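Uncharacterized protein (Bacteroides vulgatus, PDB 4Q88) is probably a glycoside hydrolase of family 88, although its substrate and precise activity remain uncharacterised. Local coordinates at residues A[37-42]-A[97-102]; A[43-48]-A[62-67]; A[75-80]-A[90-95]. All coordinates share one frame; numbering follows the deposited sequence.

Contact 1: A[37-42]-A[97-102]; sequences SFWDNA and FGDWQV
Phe-38 lays the CD1-CE1 side of its phenyl on the indole of Trp-100, with CD1 3.3 Å above the indole plane, over its middle and nearest CE2. The two rings are tilted at 41°, so that side of the phenyl does the pressing; CB of Phe-38 sits over the same face, 4.1 Å from the centroid of the six-membered ring. This placement follows from CG standing anti to the backbone N (chi1 -163°), which swings the phenyl across the indole. Ser-37 OG comes to the rim of the indole, in plane, 3.7 Å from CZ3, but its hydrogen bond goes to Lys-74 O, while Trp-100 NE1 bonds Gly-89 O. An alanine in place of this tryptophan would probably leave Phe-38 without the surface it leans on and Gly-89 O without its indole donor. Family 88 belongs to the six-hairpin clan, whose members have an (alpha/alpha)6 barrel, and here the N-terminal end of helix 39-55, with Phe-38 as N-cap, meets the loop leading into helix 103-113. One residue on, Trp-39 lies alongside Asp-99, its CD1 3.4 Å from OD2 and the ring and carboxylate planes 33° apart. Val-102 pushes its CG1 into the hollow between Trp-39 CA and Ala-42 CB, 3.6 Å from each. Two waters fill in between the backbones: one donates to Ser-37 O and Asp-99 O, the other to Ala-42 O and Val-102 O.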
loop_
_atom_site.group_PDB
_atom_site.type_symbol
_atom_site.label_atom_id
_atom_site.label_comp_id
_atom_site.label_asym_id
_atom_site.label_seq_id
_atom_site.Cartn_x
_atom_site.Cartn_y
_atom_site.Cartn_z
ATOM N N SER A 37 11.126 5.742 -10.907
ATOM C CA SER A 37 10.656 5.840 -9.531
ATOM C C SER A 37 9.117 5.883 -9.459
ATOM O O SER A 37 8.597 6.294 -8.465
ATOM C CB SER A 37 11.250 7.061 -8.822
ATOM O OG SER A 37 11.040 8.258 -9.567
ATOM N N PHE A 38 8.418 5.466 -10.510
ATOM C CA PHE A 38 6.964 5.467 -10.568
ATOM C C PHE A 38 6.353 4.462 -9.623
ATOM O O PHE A 38 7.063 3.601 -9.117
ATOM C CB PHE A 38 6.568 5.115 -11.993
ATOM C CG PHE A 38 5.132 5.452 -12.376
ATOM C CD1 PHE A 38 4.556 6.675 -12.078
ATOM C CD2 PHE A 38 4.445 4.598 -13.196
ATOM C CE1 PHE A 38 3.284 7.015 -12.533
ATOM C CE2 PHE A 38 3.166 4.905 -13.638
ATOM C CZ PHE A 38 2.590 6.128 -13.322
ATOM N N TRP A 39 5.042 4.558 -9.377
ATOM C CA TRP A 39 4.419 3.862 -8.224
ATOM C C TRP A 39 4.669 2.342 -8.133
ATOM O O TRP A 39 4.814 1.807 -7.054
ATOM C CB TRP A 39 2.900 4.123 -8.184
ATOM C CG TRP A 39 2.184 3.343 -9.241
ATOM C CD1 TRP A 39 1.985 3.705 -10.539
ATOM C CD2 TRP A 39 1.609 2.051 -9.094
ATOM N NE1 TRP A 39 1.323 2.702 -11.228
ATOM C CE2 TRP A 39 1.067 1.682 -10.350
ATOM C CE3 TRP A 39 1.442 1.190 -8.014
ATOM C CZ2 TRP A 39 0.431 0.455 -10.546
ATOM C CZ3 TRP A 39 0.828 -0.026 -8.219
ATOM C CH2 TRP A 39 0.295 -0.363 -9.458
ATOM N N ASP A 40 4.639 1.650 -9.263
ATOM C CA ASP A 40 4.708 0.197 -9.218
ATOM C C ASP A 40 6.066 -0.279 -8.707
ATOM O O ASP A 40 6.131 -1.142 -7.806
ATOM C CB ASP A 40 4.291 -0.427 -10.564
ATOM C CG ASP A 40 5.129 0.044 -11.748
ATOM O OD1 ASP A 40 5.767 1.136 -11.764
ATOM O OD2 ASP A 40 5.144 -0.744 -12.701
ATOM N N ASN A 41 7.155 0.309 -9.221
ATOM C CA ASN A 41 8.465 0.056 -8.638
ATOM C C ASN A 41 8.576 0.566 -7.216
ATOM O O ASN A 41 9.140 -0.098 -6.340
ATOM C CB ASN A 41 9.554 0.694 -9.499
ATOM C CG ASN A 41 9.634 0.072 -10.873
ATOM O OD1 ASN A 41 9.509 -1.142 -11.018
ATOM N ND2 ASN A 41 9.949 0.877 -11.876
ATOM N N ALA A 42 8.017 1.751 -6.966
ATOM C CA ALA A 42 8.129 2.342 -5.666
ATOM C C ALA A 42 7.411 1.517 -4.590
ATOM O O ALA A 42 7.875 1.458 -3.465
ATOM C CB ALA A 42 7.569 3.770 -5.657
ATOM N N PHE A 97 1.105 14.286 -8.716
ATOM C CA PHE A 97 0.284 13.078 -8.783
ATOM C C PHE A 97 0.949 12.049 -7.854
ATOM O O PHE A 97 2.133 11.774 -7.948
ATOM C CB PHE A 97 0.225 12.601 -10.235
ATOM C CG PHE A 97 -0.535 11.317 -10.425
ATOM C CD1 PHE A 97 -1.826 11.199 -9.979
ATOM C CD2 PHE A 97 0.054 10.261 -11.084
ATOM C CE1 PHE A 97 -2.531 10.010 -10.176
ATOM C CE2 PHE A 97 -0.622 9.073 -11.255
ATOM C CZ PHE A 97 -1.907 8.947 -10.755
ATOM N N GLY A 98 0.200 11.526 -6.900
ATOM C CA GLY A 98 0.747 10.702 -5.821
ATOM C C GLY A 98 1.489 9.455 -6.271
ATOM O O GLY A 98 2.374 8.978 -5.609
ATOM N N ASP A 99 1.206 8.942 -7.466
ATOM C CA ASP A 99 1.980 7.788 -7.957
ATOM C C ASP A 99 3.459 8.186 -8.219
ATOM O O ASP A 99 4.318 7.305 -8.312
ATOM C CB ASP A 99 1.374 7.249 -9.264
ATOM C CG ASP A 99 0.127 6.435 -9.064
ATOM O OD1 ASP A 99 -0.240 6.155 -7.905
ATOM O OD2 ASP A 99 -0.467 6.036 -10.127
ATOM N N TRP A 100 3.753 9.503 -8.279
ATOM C CA TRP A 100 5.137 9.996 -8.424
ATOM C C TRP A 100 5.687 10.464 -7.088
ATOM O O TRP A 100 6.753 11.032 -7.005
ATOM C CB TRP A 100 5.194 11.131 -9.432
ATOM C CG TRP A 100 5.174 10.636 -10.844
ATOM C CD1 TRP A 100 4.203 10.867 -11.793
ATOM C CD2 TRP A 100 6.211 9.910 -11.486
ATOM N NE1 TRP A 100 4.580 10.289 -12.983
ATOM C CE2 TRP A 100 5.805 9.693 -12.827
ATOM C CE3 TRP A 100 7.440 9.375 -11.050
ATOM C CZ2 TRP A 100 6.588 8.951 -13.741
ATOM C CZ3 TRP A 100 8.234 8.664 -11.955
ATOM C CH2 TRP A 100 7.810 8.473 -13.293
ATOM N N GLN A 101 4.960 10.167 -6.036
ATOM C CA GLN A 101 5.343 10.584 -4.661
ATOM C C GLN A 101 5.581 9.435 -3.687
ATOM O O GLN A 101 6.223 9.599 -2.634
ATOM C CB GLN A 101 4.274 11.504 -4.105
ATOM C CG GLN A 101 4.063 12.779 -4.890
ATOM C CD GLN A 101 2.940 13.646 -4.340
ATOM O OE1 GLN A 101 2.067 13.164 -3.615
ATOM N NE2 GLN A 101 2.940 14.935 -4.690
ATOM N N VAL A 102 5.112 8.238 -4.012
ATOM C CA VAL A 102 5.350 7.058 -3.155
ATOM C C VAL A 102 6.842 6.710 -3.054
ATOM O O VAL A 102 7.288 6.227 -1.991
ATOM C CB VAL A 102 4.462 5.833 -3.559
ATOM C CG1 VAL A 102 4.510 5.594 -5.047
ATOM C CG2 VAL A 102 4.819 4.565 -2.803
HETATM O O HOH W 1 6.681 7.337 -6.917
HETATM O O HOH W 2 8.881 3.884 -2.273
#

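Contact 2: A[43-48]-A[62-67]; sequences VYHTGN and QYSIDW
The imidazole of His-45 has an aromatic side chain over each face, but only the indole of Trp-67 is stacked on it. That pair forms an offset stack, centroids 3.8 Å apart and planes only 10° from parallel; on the opposite face Tyr-44, from the same helix as the histidine, brings CD2 over the ring centre, with His-45 NE2 at the edge of its own ring. Seen from the tryptophan, His-45 CD2 comes down over the centre of the six-membered ring while NE2 overlies the CG-CD2 side, and His-45 CB adds a CH-pi contact to the same face. Tyr-63 meets the histidine rim to rim, its CD1 3.7 Å from His-45 CE1, and its CE1 also touches CE2 of Tyr-44.

At the edge of the imidazole, in its plane, stands Ser-64 OG, 2.8 Å from ND1 in a nearly straight hydrogen bond (164°). The same oxygen also accepts a hydrogen bond from Asn-48 ND2 at 2.9 Å, and it lies in the amide plane of the asparagine. Asn-48 reaches it with CG anti to the backbone N, and its ND2 also bonds Tyr-60 O. The serine oxygen is thus gripped twice, and its bond to ND1 fixes the rotation of the stacked imidazole. Further out, Trp-67 NE1 is taken up by Arg-36 O, Tyr-44 OH by Asn-24 and Gln-28, and Tyr-63 OH by His-31 O.

The segments run roughly antiparallel, at 148° with their axes 10.2 Å apart, and only two residues separate helix 39-55 from helix 58-70. This is a helical hairpin with a buried aromatic cluster, in keeping with the six-hairpin clan to which family 88 is assigned.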
loop_
_atom_site.group_PDB
_atom_site.type_symbol
_atom_site.label_atom_id
_atom_site.label_comp_id
_atom_site.label_asym_id
_atom_site.label_seq_id
_atom_site.Cartn_x
_atom_site.Cartn_y
_atom_site.Cartn_z
ATOM N N VAL A 43 6.284 0.894 -4.939
ATOM C CA VAL A 43 5.584 0.007 -3.960
ATOM C C VAL A 43 6.472 -1.232 -3.664
ATOM O O VAL A 43 6.580 -1.638 -2.537
ATOM C CB VAL A 43 4.180 -0.395 -4.433
ATOM C CG1 VAL A 43 3.575 -1.504 -3.541
ATOM C CG2 VAL A 43 3.304 0.841 -4.398
ATOM N N TYR A 44 7.118 -1.778 -4.687
ATOM C CA TYR A 44 8.046 -2.888 -4.488
ATOM C C TYR A 44 9.091 -2.414 -3.431
ATOM O O TYR A 44 9.357 -3.115 -2.440
ATOM C CB TYR A 44 8.731 -3.385 -5.756
ATOM C CG TYR A 44 9.937 -4.206 -5.308
ATOM C CD1 TYR A 44 9.781 -5.487 -4.796
ATOM C CD2 TYR A 44 11.193 -3.608 -5.245
ATOM C CE1 TYR A 44 10.888 -6.197 -4.272
ATOM C CE2 TYR A 44 12.299 -4.303 -4.740
ATOM C CZ TYR A 44 12.136 -5.587 -4.263
ATOM O OH TYR A 44 13.196 -6.232 -3.693
ATOM N N HIS A 45 9.649 -1.202 -3.621
ATOM C CA HIS A 45 10.643 -0.692 -2.649
ATOM C C HIS A 45 10.096 -0.548 -1.256
ATOM O O HIS A 45 10.841 -0.754 -0.321
ATOM C CB HIS A 45 11.376 0.549 -3.142
ATOM C CG HIS A 45 12.325 0.221 -4.236
ATOM N ND1 HIS A 45 13.569 -0.313 -3.980
ATOM C CD2 HIS A 45 12.158 0.163 -5.578
ATOM C CE1 HIS A 45 14.167 -0.579 -5.124
ATOM N NE2 HIS A 45 13.317 -0.331 -6.106
ATOM N N THR A 46 8.839 -0.154 -1.056
ATOM C CA THR A 46 8.249 -0.231 0.307
ATOM C C THR A 46 8.316 -1.643 0.917
ATOM O O THR A 46 8.634 -1.805 2.103
ATOM C CB THR A 46 6.803 0.362 0.400
ATOM O OG1 THR A 46 5.824 -0.465 -0.251
ATOM C CG2 THR A 46 6.775 1.738 -0.187
ATOM N N GLY A 47 8.077 -2.670 0.121
ATOM C CA GLY A 47 8.251 -4.032 0.569
ATOM C C GLY A 47 9.677 -4.373 0.905
ATOM O O GLY A 47 9.980 -4.953 1.951
ATOM N N ASN A 48 10.588 -3.973 0.023
ATOM C CA ASN A 48 12.019 -4.209 0.271
ATOM C C ASN A 48 12.492 -3.528 1.546
ATOM O O ASN A 48 13.247 -4.105 2.346
ATOM C CB ASN A 48 12.850 -3.758 -0.916
ATOM C CG ASN A 48 14.300 -4.232 -0.814
ATOM O OD1 ASN A 48 14.558 -5.399 -0.567
ATOM N ND2 ASN A 48 15.222 -3.348 -1.027
ATOM N N GLN A 62 21.119 -2.051 -0.435
ATOM C CA GLN A 62 21.844 -1.467 -1.533
ATOM C C GLN A 62 20.997 -1.502 -2.791
ATOM O O GLN A 62 21.160 -0.633 -3.659
ATOM C CB GLN A 62 23.136 -2.257 -1.808
ATOM C CG GLN A 62 24.066 -1.525 -2.787
ATOM C CD GLN A 62 24.550 -0.214 -2.201
ATOM O OE1 GLN A 62 24.913 -0.160 -1.042
ATOM N NE2 GLN A 62 24.534 0.844 -2.982
ATOM N N TYR A 63 20.091 -2.471 -2.908
ATOM C CA TYR A 63 19.181 -2.482 -4.077
ATOM C C TYR A 63 18.294 -1.219 -4.104
ATOM O O TYR A 63 18.104 -0.593 -5.180
ATOM C CB TYR A 63 18.361 -3.769 -4.106
ATOM C CG TYR A 63 17.573 -4.029 -5.358
ATOM C CD1 TYR A 63 16.264 -3.588 -5.466
ATOM C CD2 TYR A 63 18.096 -4.781 -6.411
ATOM C CE1 TYR A 63 15.512 -3.830 -6.600
ATOM C CE2 TYR A 63 17.345 -5.016 -7.578
ATOM C CZ TYR A 63 16.038 -4.530 -7.653
ATOM O OH TYR A 63 15.236 -4.768 -8.746
ATOM N N SER A 64 17.739 -0.859 -2.956
ATOM C CA SER A 64 16.945 0.376 -2.839
ATOM C C SER A 64 17.804 1.637 -3.014
ATOM O O SER A 64 17.376 2.614 -3.633
ATOM C CB SER A 64 16.115 0.414 -1.543
ATOM O OG SER A 64 15.032 -0.497 -1.645
ATOM N N ILE A 65 19.014 1.647 -2.475
ATOM C CA ILE A 65 19.886 2.808 -2.615
ATOM C C ILE A 65 20.229 2.989 -4.089
ATOM O O ILE A 65 20.205 4.097 -4.600
ATOM C CB ILE A 65 21.188 2.650 -1.791
ATOM C CG1 ILE A 65 20.879 2.700 -0.296
ATOM C CG2 ILE A 65 22.239 3.696 -2.192
ATOM C CD1 ILE A 65 21.997 2.213 0.602
ATOM N N ASP A 66 20.505 1.896 -4.781
ATOM C CA ASP A 66 20.896 1.970 -6.203
ATOM C C ASP A 66 19.724 2.490 -7.017
ATOM O O ASP A 66 19.894 3.240 -7.980
ATOM C CB ASP A 66 21.344 0.592 -6.723
ATOM C CG ASP A 66 22.706 0.169 -6.219
ATOM O OD1 ASP A 66 23.380 0.958 -5.511
ATOM O OD2 ASP A 66 23.051 -1.025 -6.441
ATOM N N TRP A 67 18.509 2.086 -6.652
ATOM C CA TRP A 67 17.320 2.647 -7.331
ATOM C C TRP A 67 17.114 4.120 -7.045
ATOM O O TRP A 67 16.839 4.885 -7.974
ATOM C CB TRP A 67 16.076 1.866 -6.915
ATOM C CG TRP A 67 14.731 2.396 -7.324
ATOM C CD1 TRP A 67 14.144 2.294 -8.551
ATOM C CD2 TRP A 67 13.755 2.954 -6.452
ATOM N NE1 TRP A 67 12.850 2.773 -8.510
ATOM C CE2 TRP A 67 12.587 3.204 -7.228
ATOM C CE3 TRP A 67 13.751 3.295 -5.097
ATOM C CZ2 TRP A 67 11.423 3.752 -6.667
ATOM C CZ3 TRP A 67 12.599 3.840 -4.549
ATOM C CH2 TRP A 67 11.454 4.078 -5.345
#

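Contact 3: A[75-80]-A[90-95]; sequences GATSNN and ESPEYV
The hydrogen bond from Ser-78 N to Pro-92 O, 3.0 Å long, meets its acceptor off the usual lone-pair direction: the donor stands 39° above the carbonyl plane. That carbonyl projects from a type I turn, Ser-91 to Tyr-94, and is also approached by carbon. Ala-76 CB lies 3.6 Å from Pro-92 O, and Ser-78 CB comes in at 3.1 Å. Thr-77 and Pro-92 cross obliquely, with Thr-77 OG1 3.4 Å from Pro-92 CB. CG2 of Val-95 lies 4.0 Å from Ala-76 CB and also touches Ala-76 O and Ser-78 O.

With its OG anti to the backbone N (chi1 165°), Ser-78 closes an ST turn by accepting from Asn-80 N, and the same hydroxyl bonds Glu-83. Within the turn, Ser-91 OG donates to Glu-93 OE1 from well above the carboxylate plane. Behind the valine, Arg-122 of helix 117-132 bonds both Ala-76 O and Ser-78 O. Two irregular parts of the long loop between helices 58-70 and 103-113 are thus joined by one main-chain bond and small side-chain contacts, with Arg-122 holding two carbonyls of one part, so the fit rests largely on the course of the backbone.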
loop_
_atom_site.group_PDB
_atom_site.type_symbol
_atom_site.label_atom_id
_atom_site.label_comp_id
_atom_site.label_asym_id
_atom_site.label_seq_id
_atom_site.Cartn_x
_atom_site.Cartn_y
_atom_site.Cartn_z
ATOM N N GLY A 75 11.011 11.990 -7.780
ATOM C CA GLY A 75 9.946 11.383 -8.528
ATOM C C GLY A 75 9.898 11.934 -9.932
ATOM O O GLY A 75 10.922 11.881 -10.656
ATOM N N ALA A 76 8.751 12.486 -10.338
ATOM C CA ALA A 76 8.682 13.146 -11.683
ATOM C C ALA A 76 9.584 14.384 -11.644
ATOM O O ALA A 76 9.709 15.006 -10.582
ATOM C CB ALA A 76 7.285 13.535 -12.017
ATOM N N THR A 77 10.272 14.696 -12.747
ATOM C CA THR A 77 11.426 15.597 -12.682
ATOM C C THR A 77 11.228 17.087 -13.072
ATOM O O THR A 77 12.179 17.840 -13.006
ATOM C CB THR A 77 12.560 15.023 -13.548
ATOM O OG1 THR A 77 12.069 14.858 -14.897
ATOM C CG2 THR A 77 13.058 13.676 -12.991
ATOM N N SER A 78 10.028 17.529 -13.487
ATOM C CA SER A 78 9.836 18.915 -13.917
ATOM C C SER A 78 10.251 19.925 -12.853
ATOM O O SER A 78 9.855 19.804 -11.666
ATOM C CB SER A 78 8.390 19.198 -14.300
ATOM O OG SER A 78 8.223 20.606 -14.354
ATOM N N ASN A 79 11.035 20.946 -13.223
ATOM C CA ASN A 79 11.319 22.011 -12.254
ATOM C C ASN A 79 10.503 23.244 -12.507
ATOM O O ASN A 79 10.807 24.307 -11.998
ATOM C CB ASN A 79 12.808 22.360 -12.260
ATOM C CG ASN A 79 13.653 21.263 -11.648
ATOM O OD1 ASN A 79 13.350 20.738 -10.590
ATOM N ND2 ASN A 79 14.732 20.923 -12.323
ATOM N N ASN A 80 9.467 23.122 -13.316
ATOM C CA ASN A 80 8.596 24.235 -13.585
ATOM C C ASN A 80 7.249 24.062 -12.866
ATOM O O ASN A 80 6.333 23.434 -13.410
ATOM C CB ASN A 80 8.372 24.275 -15.082
ATOM C CG ASN A 80 7.514 25.447 -15.522
ATOM O OD1 ASN A 80 7.153 26.317 -14.733
ATOM N ND2 ASN A 80 7.232 25.493 -16.825
ATOM N N GLU A 90 2.520 10.142 -16.866
ATOM C CA GLU A 90 3.811 9.460 -16.683
ATOM C C GLU A 90 5.005 10.308 -17.156
ATOM O O GLU A 90 6.188 9.898 -17.006
ATOM C CB GLU A 90 3.781 8.121 -17.409
ATOM C CG GLU A 90 2.659 7.192 -16.975
ATOM C CD GLU A 90 2.749 5.783 -17.572
ATOM O OE1 GLU A 90 3.828 5.331 -18.041
ATOM O OE2 GLU A 90 1.723 5.102 -17.521
ATOM N N SER A 91 4.706 11.498 -17.659
ATOM C CA SER A 91 5.738 12.405 -18.171
ATOM C C SER A 91 6.182 13.298 -17.013
ATOM O O SER A 91 5.544 13.265 -15.929
ATOM C CB SER A 91 5.227 13.185 -19.369
ATOM O OG SER A 91 4.008 13.827 -19.107
ATOM N N PRO A 92 7.260 14.079 -17.205
ATOM C CA PRO A 92 7.866 14.743 -16.026
ATOM C C PRO A 92 7.035 15.858 -15.348
ATOM O O PRO A 92 7.421 16.302 -14.281
ATOM C CB PRO A 92 9.182 15.324 -16.604
ATOM C CG PRO A 92 9.461 14.493 -17.831
ATOM C CD PRO A 92 8.118 14.224 -18.408
ATOM N N GLU A 93 5.913 16.301 -15.916
ATOM C CA GLU A 93 5.154 17.383 -15.267
ATOM C C GLU A 93 4.179 16.884 -14.161
ATOM O O GLU A 93 3.634 17.683 -13.424
ATOM C CB GLU A 93 4.369 18.213 -16.254
ATOM C CG GLU A 93 3.237 17.541 -16.953
ATOM C CD GLU A 93 3.635 16.873 -18.254
ATOM O OE1 GLU A 93 4.692 16.182 -18.329
ATOM O OE2 GLU A 93 2.827 17.003 -19.193
ATOM N N TYR A 94 4.029 15.578 -14.055
ATOM C CA TYR A 94 3.050 14.972 -13.125
ATOM C C TYR A 94 3.579 14.864 -11.691
ATOM O O TYR A 94 3.351 13.848 -10.997
ATOM C CB TYR A 94 2.559 13.629 -13.723
ATOM C CG TYR A 94 1.652 13.925 -14.907
ATOM C CD1 TYR A 94 0.315 14.172 -14.727
ATOM C CD2 TYR A 94 2.157 14.012 -16.220
ATOM C CE1 TYR A 94 -0.504 14.478 -15.794
ATOM C CE2 TYR A 94 1.332 14.307 -17.285
ATOM C CZ TYR A 94 0.028 14.583 -17.059
ATOM O OH TYR A 94 -0.781 14.876 -18.116
ATOM N N VAL A 95 4.224 15.952 -11.244
ATOM C CA VAL A 95 4.953 16.006 -9.976
ATOM C C VAL A 95 4.016 15.895 -8.756
ATOM O O VAL A 95 4.423 15.354 -7.720
ATOM C CB VAL A 95 5.791 17.275 -9.859
ATOM C CG1 VAL A 95 6.536 17.329 -8.537
ATOM C CG2 VAL A 95 6.823 17.386 -11.005
#

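Contacts 1 and 2, both buried, share helix 39-55, contact 1 at its first turn and contact 2 just after; Trp-67 of contact 2 packs back on Ser-37 and Ala-42. Contact 3 is only partly buried, its centre about 22 Å from the centre of the chain, against about 11 Å for that of contact 1. It borders contact 1 through Trp-100, whose indole packs on Tyr-94 O and Glu-90 O, whereas contact 2 stays about 8 Å away at nearest atoms. Contact 1 joins helix to loop by apolar packing and bridging waters, contact 2 pairs two helices through stacking and side-chain hydrogen bonds, and contact 3 ties loop to loop through one main-chain hydrogen bond and small side chains.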